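Local coordinates for protein dehydroquinate synthase (Thermus thermophilus, PDB 1UJN) that probably catalyses the conversion of DAHP to 3-dehydroquinate with release of phosphate, a step of chorismate biosynthesis that uses NAD(+) and a zinc or cobalt ion, at residues 126-134 with 142-150; 177-188 with 202-213. All coordinates share one frame; numbering follows the deposited sequence.

Contact 1 of 2, residues 126-134 with 142-150; sequences ASVGGKTGI and LVGAFHFPQ
The ring of F148 carries G130 over one face, the CA of G130 lying 4.0 Å from the ring centroid in a CH-pi contact. A side chain on G130 would run into CE2 of F148, and the positive phi of G130 also favours glycine. The F146 ring takes G129 O at its edge, in plane, 3.6 Å from CD2. F146 runs beside K131 in the same direction, CE2 of F146 lying 3.7 Å from K131 CG; with CG anti to the carbonyl carbon (chi1 -65°) and the chain extended beyond it, K131 carries its amine on past the ring. Between the two aromatic positions, H147 N donates to G130 O at 2.8 Å, in the carbonyl plane and on a lone pair. T132 and A145 form a hydrogen-bonded antiparallel pair. T132 OG1 donates to A145 O at 2.7 Å, and T132 N adds a weak second bond. That hydroxyl sits between the backbone N and the carbonyl carbon (chi1 75°), which brings it down onto the neighbouring strand, while CG2 lies against H147 O. A valine in place of T132 would probably cost A145 O its short hydroxyl bond, leaving the weak bond from T132 N as the link to it across this pair. Next along, G133 and G144 bring their CA atoms within 3.5 Å, a closeness that CB atoms would prevent. I134 N then donates to V143 O at 2.8 Å; two residues, L142 and V143, stand opposite the single I134, which defines a classic bulge. The second subunit packs R109 on K131 and F146. This is an antiparallel beta hairpin with such a bulge, and it presents K131, a predicted NAD(+)-binding residue of the dehydroquinate synthase N-terminal region.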
loop_
_atom_site.group_PDB
_atom_site.type_symbol
_atom_site.label_atom_id
_atom_site.label_comp_id
_atom_site.label_asym_id
_atom_site.label_seq_id
_atom_site.Cartn_x
_atom_site.Cartn_y
_atom_site.Cartn_z
ATOM N N ALA A 126 -15.632 10.649 -2.304
ATOM C CA ALA A 126 -14.889 9.429 -1.999
ATOM C C ALA A 126 -15.147 8.205 -2.883
ATOM O O ALA A 126 -14.372 7.248 -2.841
ATOM C CB ALA A 126 -15.098 9.059 -0.529
ATOM N N SER A 127 -16.207 8.232 -3.691
ATOM C CA SER A 127 -16.551 7.098 -4.550
ATOM C C SER A 127 -15.643 6.903 -5.758
ATOM O O SER A 127 -15.643 5.829 -6.367
ATOM C CB SER A 127 -17.993 7.234 -5.041
ATOM O OG SER A 127 -18.169 8.470 -5.723
ATOM N N VAL A 128 -14.885 7.940 -6.106
ATOM C CA VAL A 128 -13.986 7.903 -7.254
ATOM C C VAL A 128 -12.595 8.407 -6.879
ATOM O O VAL A 128 -12.462 9.342 -6.090
ATOM C CB VAL A 128 -14.533 8.798 -8.397
ATOM C CG1 VAL A 128 -13.616 8.739 -9.608
ATOM C CG2 VAL A 128 -15.953 8.362 -8.754
ATOM N N GLY A 129 -11.562 7.781 -7.438
ATOM C CA GLY A 129 -10.200 8.219 -7.155
ATOM C C GLY A 129 -9.301 7.222 -6.447
ATOM O O GLY A 129 -8.074 7.294 -6.561
ATOM N N GLY A 130 -9.906 6.309 -5.699
ATOM C CA GLY A 130 -9.145 5.297 -4.988
ATOM C C GLY A 130 -8.262 5.804 -3.857
ATOM O O GLY A 130 -7.426 5.062 -3.352
ATOM N N LYS A 131 -8.428 7.061 -3.460
ATOM C CA LYS A 131 -7.612 7.606 -2.376
ATOM C C LYS A 131 -8.015 7.063 -1.011
ATOM O O LYS A 131 -9.179 7.131 -0.633
ATOM C CB LYS A 131 -7.714 9.124 -2.327
ATOM C CG LYS A 131 -7.144 9.831 -3.530
ATOM C CD LYS A 131 -7.064 11.321 -3.256
ATOM C CE LYS A 131 -6.301 12.039 -4.354
ATOM N NZ LYS A 131 -6.134 13.486 -4.027
ATOM N N THR A 132 -7.048 6.514 -0.283
ATOM C CA THR A 132 -7.300 5.995 1.059
ATOM C C THR A 132 -6.116 6.433 1.906
ATOM O O THR A 132 -5.083 6.831 1.364
ATOM C CB THR A 132 -7.385 4.446 1.089
ATOM O OG1 THR A 132 -6.072 3.885 0.970
ATOM C CG2 THR A 132 -8.256 3.933 -0.051
ATOM N N GLY A 133 -6.258 6.379 3.228
ATOM C CA GLY A 133 -5.143 6.773 4.068
ATOM C C GLY A 133 -5.516 7.283 5.445
ATOM O O GLY A 133 -6.685 7.303 5.825
ATOM N N ILE A 134 -4.500 7.700 6.192
ATOM C CA ILE A 134 -4.685 8.197 7.545
ATOM C C ILE A 134 -3.805 9.429 7.767
ATOM O O ILE A 134 -3.036 9.825 6.884
ATOM C CB ILE A 134 -4.313 7.108 8.579
ATOM C CG1 ILE A 134 -2.874 6.638 8.345
ATOM C CG2 ILE A 134 -5.273 5.916 8.457
ATOM C CD1 ILE A 134 -2.344 5.697 9.416
ATOM N N LEU A 142 -0.977 11.901 5.194
ATOM C CA LEU A 142 0.407 11.747 4.767
ATOM C C LEU A 142 0.798 10.290 4.551
ATOM O O LEU A 142 1.897 10.002 4.083
ATOM C CB LEU A 142 1.344 12.392 5.790
ATOM C CG LEU A 142 1.184 13.907 5.947
ATOM C CD1 LEU A 142 2.133 14.409 7.025
ATOM C CD2 LEU A 142 1.475 14.593 4.627
ATOM N N VAL A 143 -0.103 9.377 4.897
ATOM C CA VAL A 143 0.143 7.946 4.740
ATOM C C VAL A 143 -1.098 7.338 4.114
ATOM O O VAL A 143 -2.217 7.619 4.539
ATOM C CB VAL A 143 0.403 7.260 6.098
ATOM C CG1 VAL A 143 0.768 5.786 5.884
ATOM C CG2 VAL A 143 1.532 7.987 6.834
ATOM N N GLY A 144 -0.917 6.514 3.093
ATOM C CA GLY A 144 -2.090 5.936 2.476
ATOM C C GLY A 144 -1.772 5.015 1.330
ATOM O O GLY A 144 -0.668 4.481 1.229
ATOM N N ALA A 145 -2.758 4.847 0.458
ATOM C CA ALA A 145 -2.613 3.972 -0.686
ATOM C C ALA A 145 -3.730 4.215 -1.675
ATOM O O ALA A 145 -4.840 4.587 -1.292
ATOM C CB ALA A 145 -2.659 2.515 -0.223
ATOM N N PHE A 146 -3.431 4.027 -2.954
ATOM C CA PHE A 146 -4.468 4.137 -3.965
ATOM C C PHE A 146 -4.998 2.713 -4.064
ATOM O O PHE A 146 -4.291 1.799 -4.506
ATOM C CB PHE A 146 -3.888 4.607 -5.299
ATOM C CG PHE A 146 -3.607 6.082 -5.338
ATOM C CD1 PHE A 146 -2.311 6.562 -5.202
ATOM C CD2 PHE A 146 -4.652 6.995 -5.472
ATOM C CE1 PHE A 146 -2.057 7.936 -5.199
ATOM C CE2 PHE A 146 -4.410 8.369 -5.467
ATOM C CZ PHE A 146 -3.108 8.836 -5.330
ATOM N N HIS A 147 -6.230 2.520 -3.603
ATOM C CA HIS A 147 -6.855 1.208 -3.602
ATOM C C HIS A 147 -8.328 1.436 -3.910
ATOM O O HIS A 147 -9.031 2.116 -3.160
ATOM C CB HIS A 147 -6.676 0.556 -2.230
ATOM C CG HIS A 147 -7.046 -0.893 -2.197
ATOM N ND1 HIS A 147 -6.582 -1.799 -3.124
ATOM C CD2 HIS A 147 -7.831 -1.594 -1.345
ATOM C CE1 HIS A 147 -7.065 -2.997 -2.847
ATOM N NE2 HIS A 147 -7.826 -2.900 -1.772
ATOM N N PHE A 148 -8.778 0.884 -5.031
ATOM C CA PHE A 148 -10.152 1.075 -5.471
ATOM C C PHE A 148 -11.119 0.049 -4.938
ATOM O O PHE A 148 -10.791 -1.130 -4.826
ATOM C CB PHE A 148 -10.221 1.067 -6.998
ATOM C CG PHE A 148 -9.344 2.089 -7.641
ATOM C CD1 PHE A 148 -8.006 1.821 -7.874
ATOM C CD2 PHE A 148 -9.842 3.346 -7.957
ATOM C CE1 PHE A 148 -7.168 2.793 -8.414
ATOM C CE2 PHE A 148 -9.010 4.330 -8.498
ATOM C CZ PHE A 148 -7.672 4.048 -8.724
ATOM N N PRO A 149 -12.344 0.489 -4.617
ATOM C CA PRO A 149 -13.350 -0.441 -4.103
ATOM C C PRO A 149 -13.812 -1.351 -5.230
ATOM O O PRO A 149 -13.666 -1.027 -6.413
ATOM C CB PRO A 149 -14.458 0.484 -3.609
ATOM C CG PRO A 149 -14.388 1.633 -4.559
ATOM C CD PRO A 149 -12.883 1.858 -4.712
ATOM N N GLN A 150 -14.356 -2.497 -4.850
ATOM C CA GLN A 150 -14.865 -3.472 -5.795
ATOM C C GLN A 150 -16.274 -3.033 -6.184
ATOM O O GLN A 150 -16.850 -3.520 -7.154
ATOM C CB GLN A 150 -14.891 -4.832 -5.110
ATOM C CG GLN A 150 -15.209 -5.993 -5.992
ATOM C CD GLN A 150 -15.028 -7.296 -5.252
ATOM O OE1 GLN A 150 -14.008 -7.977 -5.397
ATOM N NE2 GLN A 150 -16.037 -7.671 -4.472
#

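Contact 2 of 2, residues 177-188 with 202-213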
loop_
_atom_site.group_PDB
_atom_site.type_symbol
_atom_site.label_atom_id
_atom_site.label_comp_id
_atom_site.label_asym_id
_atom_site.label_seq_id
_atom_site.Cartn_x
_atom_site.Cartn_y
_atom_site.Cartn_z
ATOM N N HIS A 177 -18.019 20.408 -8.983
ATOM C CA HIS A 177 -17.988 19.616 -10.216
ATOM C C HIS A 177 -18.766 20.349 -11.305
ATOM O O HIS A 177 -18.427 20.267 -12.490
ATOM C CB HIS A 177 -18.626 18.237 -10.011
ATOM C CG HIS A 177 -17.881 17.351 -9.065
ATOM N ND1 HIS A 177 -18.406 16.173 -8.577
ATOM C CD2 HIS A 177 -16.653 17.476 -8.508
ATOM C CE1 HIS A 177 -17.531 15.610 -7.763
ATOM N NE2 HIS A 177 -16.460 16.379 -7.703
ATOM N N GLY A 178 -19.817 21.053 -10.894
ATOM C CA GLY A 178 -20.630 21.803 -11.836
ATOM C C GLY A 178 -19.803 22.866 -12.533
ATOM O O GLY A 178 -19.882 23.032 -13.756
ATOM N N LEU A 179 -18.999 23.584 -11.756
ATOM C CA LEU A 179 -18.147 24.628 -12.307
ATOM C C LEU A 179 -17.060 24.023 -13.196
ATOM O O LEU A 179 -16.703 24.589 -14.231
ATOM C CB LEU A 179 -17.498 25.430 -11.176
ATOM C CG LEU A 179 -18.435 26.258 -10.297
ATOM C CD1 LEU A 179 -17.639 26.905 -9.175
ATOM C CD2 LEU A 179 -19.130 27.320 -11.142
ATOM N N ILE A 180 -16.539 22.869 -12.791
ATOM C CA ILE A 180 -15.489 22.195 -13.545
ATOM C C ILE A 180 -15.983 21.653 -14.889
ATOM O O ILE A 180 -15.336 21.845 -15.921
ATOM C CB ILE A 180 -14.885 21.031 -12.733
ATOM C CG1 ILE A 180 -14.168 21.576 -11.494
ATOM C CG2 ILE A 180 -13.905 20.246 -13.592
ATOM C CD1 ILE A 180 -13.626 20.501 -10.574
ATOM N N ALA A 181 -17.132 20.986 -14.877
ATOM C CA ALA A 181 -17.688 20.404 -16.096
ATOM C C ALA A 181 -18.514 21.379 -16.935
ATOM O O ALA A 181 -18.671 21.186 -18.144
ATOM C CB ALA A 181 -18.537 19.186 -15.742
ATOM N N GLY A 182 -19.035 22.423 -16.299
ATOM C CA GLY A 182 -19.863 23.376 -17.013
ATOM C C GLY A 182 -21.299 22.882 -16.978
ATOM O O GLY A 182 -22.113 23.219 -17.837
ATOM N N ASP A 183 -21.601 22.067 -15.971
ATOM C CA ASP A 183 -22.931 21.497 -15.795
ATOM C C ASP A 183 -23.774 22.396 -14.892
ATOM O O ASP A 183 -23.661 22.341 -13.667
ATOM C CB ASP A 183 -22.820 20.102 -15.170
ATOM C CG ASP A 183 -24.111 19.312 -15.266
ATOM O OD1 ASP A 183 -25.194 19.907 -15.091
ATOM O OD2 ASP A 183 -24.046 18.089 -15.513
ATOM N N GLU A 184 -24.624 23.214 -15.505
ATOM C CA GLU A 184 -25.492 24.139 -14.778
ATOM C C GLU A 184 -26.393 23.435 -13.756
ATOM O O GLU A 184 -26.749 24.013 -12.728
ATOM C CB GLU A 184 -26.363 24.912 -15.772
ATOM C CG GLU A 184 -27.229 26.007 -15.165
ATOM C CD GLU A 184 -26.453 27.282 -14.869
ATOM O OE1 GLU A 184 -25.753 27.780 -15.780
ATOM O OE2 GLU A 184 -26.553 27.793 -13.731
ATOM N N ALA A 185 -26.765 22.191 -14.046
ATOM C CA ALA A 185 -27.638 21.430 -13.156
ATOM C C ALA A 185 -27.018 21.201 -11.778
ATOM O O ALA A 185 -27.723 21.180 -10.765
ATOM C CB ALA A 185 -27.994 20.091 -13.798
ATOM N N LEU A 186 -25.702 21.034 -11.742
ATOM C CA LEU A 186 -25.010 20.798 -10.479
ATOM C C LEU A 186 -24.841 22.060 -9.637
ATOM O O LEU A 186 -24.405 21.995 -8.485
ATOM C CB LEU A 186 -23.648 20.149 -10.750
ATOM C CG LEU A 186 -23.752 18.699 -11.223
ATOM C CD1 LEU A 186 -22.385 18.159 -11.599
ATOM C CD2 LEU A 186 -24.368 17.859 -10.092
ATOM N N LEU A 187 -25.194 23.210 -10.203
ATOM C CA LEU A 187 -25.085 24.467 -9.467
ATOM C C LEU A 187 -26.404 24.767 -8.754
ATOM O O LEU A 187 -26.492 25.694 -7.952
ATOM C CB LEU A 187 -24.739 25.618 -10.421
ATOM C CG LEU A 187 -23.480 25.470 -11.281
ATOM C CD1 LEU A 187 -23.248 26.759 -12.063
ATOM C CD2 LEU A 187 -22.272 25.161 -10.403
ATOM N N LYS A 188 -27.419 23.963 -9.047
ATOM C CA LYS A 188 -28.752 24.120 -8.467
ATOM C C LYS A 188 -28.893 23.235 -7.225
ATOM O O LYS A 188 -29.211 22.048 -7.334
ATOM C CB LYS A 188 -29.795 23.737 -9.524
ATOM C CG LYS A 188 -31.251 23.853 -9.097
ATOM C CD LYS A 188 -32.156 23.351 -10.220
ATOM C CE LYS A 188 -33.636 23.460 -9.867
ATOM N NZ LYS A 188 -34.098 24.875 -9.779
ATOM N N PHE A 202 -29.547 14.085 -8.822
ATOM C CA PHE A 202 -28.531 15.111 -8.612
ATOM C C PHE A 202 -27.210 14.464 -8.190
ATOM O O PHE A 202 -26.152 14.781 -8.733
ATOM C CB PHE A 202 -28.973 16.097 -7.525
ATOM C CG PHE A 202 -27.973 17.191 -7.262
ATOM C CD1 PHE A 202 -28.027 18.388 -7.968
ATOM C CD2 PHE A 202 -26.950 17.003 -6.336
ATOM C CE1 PHE A 202 -27.077 19.388 -7.759
ATOM C CE2 PHE A 202 -25.993 17.995 -6.120
ATOM C CZ PHE A 202 -26.055 19.189 -6.832
ATOM N N LEU A 203 -27.270 13.561 -7.218
ATOM C CA LEU A 203 -26.053 12.895 -6.744
ATOM C C LEU A 203 -25.403 12.045 -7.827
ATOM O O LEU A 203 -24.172 12.031 -7.966
ATOM C CB LEU A 203 -26.356 12.050 -5.500
ATOM C CG LEU A 203 -26.635 12.871 -4.230
ATOM C CD1 LEU A 203 -27.028 11.953 -3.087
ATOM C CD2 LEU A 203 -25.402 13.685 -3.854
ATOM N N ALA A 204 -26.223 11.342 -8.600
ATOM C CA ALA A 204 -25.705 10.510 -9.683
ATOM C C ALA A 204 -25.008 11.403 -10.698
ATOM O O ALA A 204 -23.966 11.044 -11.244
ATOM C CB ALA A 204 -26.838 9.744 -10.346
ATOM N N ARG A 205 -25.582 12.575 -10.948
ATOM C CA ARG A 205 -24.978 13.496 -11.897
ATOM C C ARG A 205 -23.638 13.996 -11.354
ATOM O O ARG A 205 -22.662 14.120 -12.097
ATOM C CB ARG A 205 -25.916 14.679 -12.167
ATOM C CG ARG A 205 -25.346 15.698 -13.139
ATOM C CD ARG A 205 -26.351 16.801 -13.448
ATOM N NE ARG A 205 -27.393 16.345 -14.362
ATOM C CZ ARG A 205 -27.215 16.136 -15.664
ATOM N NH1 ARG A 205 -26.031 16.343 -16.227
ATOM N NH2 ARG A 205 -28.225 15.710 -16.409
ATOM N N ALA A 206 -23.593 14.272 -10.055
ATOM C CA ALA A 206 -22.373 14.766 -9.421
ATOM C C ALA A 206 -21.241 13.742 -9.523
ATOM O O ALA A 206 -20.104 14.088 -9.849
ATOM C CB ALA A 206 -22.646 15.099 -7.960
ATOM N N VAL A 207 -21.549 12.484 -9.241
ATOM C CA VAL A 207 -20.537 11.434 -9.309
ATOM C C VAL A 207 -20.056 11.235 -10.740
ATOM O O VAL A 207 -18.863 11.057 -10.988
ATOM C CB VAL A 207 -21.081 10.085 -8.787
ATOM C CG1 VAL A 207 -19.988 9.025 -8.868
ATOM C CG2 VAL A 207 -21.563 10.236 -7.347
ATOM N N ALA A 208 -20.990 11.280 -11.683
ATOM C CA ALA A 208 -20.659 11.091 -13.091
ATOM C C ALA A 208 -19.609 12.088 -13.574
ATOM O O ALA A 208 -18.778 11.758 -14.421
ATOM C CB ALA A 208 -21.923 11.194 -13.936
ATOM N N VAL A 209 -19.633 13.306 -13.038
ATOM C CA VAL A 209 -18.654 14.307 -13.449
ATOM C C VAL A 209 -17.241 13.945 -12.995
ATOM O O VAL A 209 -16.285 14.088 -13.760
ATOM C CB VAL A 209 -19.010 15.714 -12.913
ATOM C CG1 VAL A 209 -17.907 16.705 -13.276
ATOM C CG2 VAL A 209 -20.331 16.167 -13.499
ATOM N N LYS A 210 -17.098 13.476 -11.756
ATOM C CA LYS A 210 -15.773 13.112 -11.278
ATOM C C LYS A 210 -15.276 11.885 -12.026
ATOM O O LYS A 210 -14.080 11.737 -12.257
ATOM C CB LYS A 210 -15.764 12.844 -9.764
ATOM C CG LYS A 210 -14.349 12.622 -9.237
ATOM C CD LYS A 210 -14.254 12.583 -7.718
ATOM C CE LYS A 210 -12.796 12.434 -7.295
ATOM N NZ LYS A 210 -12.598 12.311 -5.815
ATOM N N VAL A 211 -16.189 11.000 -12.410
ATOM C CA VAL A 211 -15.782 9.816 -13.155
ATOM C C VAL A 211 -15.139 10.227 -14.483
ATOM O O VAL A 211 -14.055 9.757 -14.825
ATOM C CB VAL A 211 -16.977 8.880 -13.449
ATOM C CG1 VAL A 211 -16.556 7.794 -14.435
ATOM C CG2 VAL A 211 -17.467 8.232 -12.150
ATOM N N ARG A 212 -15.804 11.109 -15.222
ATOM C CA ARG A 212 -15.295 11.561 -16.518
ATOM C C ARG A 212 -13.936 12.244 -16.437
ATOM O O ARG A 212 -12.997 11.870 -17.145
ATOM C CB ARG A 212 -16.284 12.521 -17.181
ATOM C CG ARG A 212 -17.573 11.875 -17.648
ATOM C CD ARG A 212 -18.197 12.688 -18.777
ATOM N NE ARG A 212 -18.490 14.060 -18.374
ATOM C CZ ARG A 212 -19.467 14.405 -17.541
ATOM N NH1 ARG A 212 -20.257 13.477 -17.016
ATOM N NH2 ARG A 212 -19.656 15.681 -17.232
ATOM N N VAL A 213 -13.841 13.258 -15.585
ATOM C CA VAL A 213 -12.597 13.998 -15.417
ATOM C C VAL A 213 -11.437 13.081 -15.036
ATOM O O VAL A 213 -10.321 13.225 -15.538
ATOM C CB VAL A 213 -12.747 15.070 -14.329
ATOM C CG1 VAL A 213 -11.437 15.811 -14.151
ATOM C CG2 VAL A 213 -13.864 16.030 -14.701
HETATM O O HOH W 1 -22.124 16.939 -16.619
#
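Two helices of the C-terminal region pack here: the end of helix 164-181 (177-181) crosses 202-213 of helix 199-216 at 49°, the axes of these short segments 9.7 Å apart, and the chain just beyond the first folds back against the second. At the crossing, H177 ND1 donates to A206 O at 3.0 Å, approaching from above the carbonyl plane, while its CB rests on V209 CG1 and its CE1 on K210 CB. V209 spreads its two methyls: CG1 meets A181 CB, and CG2 meets L186 CD1 at 3.4 Å, a close fit for two methyls. L186 and V209 lie alongside with their ends pointing opposite ways, and L186 sends its other methyl, CD2, over one face of the F202 ring, 4.0 Å from the centroid and offset toward the rim; the same methyl touches A206. A185 O lies at that ring's edge.

Nearer the solvent, D183 and R205 form a salt bridge, R205 NH1 reaching the syn lone pair of D183 OD2 at 2.7 Å with carboxylate and guanidinium planes 67° apart. A bend at chi3 (-76°) turns the R205 guanidinium back to the carboxylate, its CD passing along A185 CB. R205 thus holds OD2 directly, and R212 NH2 reaches it through a water. G182, with positive phi, ends the first helix. K210 turns its amine outward to D125, a salt bridge, and to V128. With apolar core and charged margin, this is helix-helix packing in the mainly helical C-terminal part of dehydroquinate synthase, where H177 stands next to the predicted zinc site.

Overall arrangement
Contact 1 lies in the N-terminal family region and contact 2 in the C-terminal one; their centres are about 21 Å apart, and contact 2 follows contact 1 in sequence. They nevertheless touch directly: V128 O of 126-134 lies 3.0 Å from K210 NZ of 202-213, and V128 CG2 packs on V211 CG2 at 3.7 Å. The junction appears to border the predicted cofactor and metal sites: the K210 side chain is about 6 Å from that of K131, a predicted NAD(+) ligand, which in turn is about 8 Å from that of H231 of the predicted zinc site, and the side chain of H177 is about 5 Å from that of E173. Contact 1 also reaches the second subunit, whereas contact 2 stays within one chain.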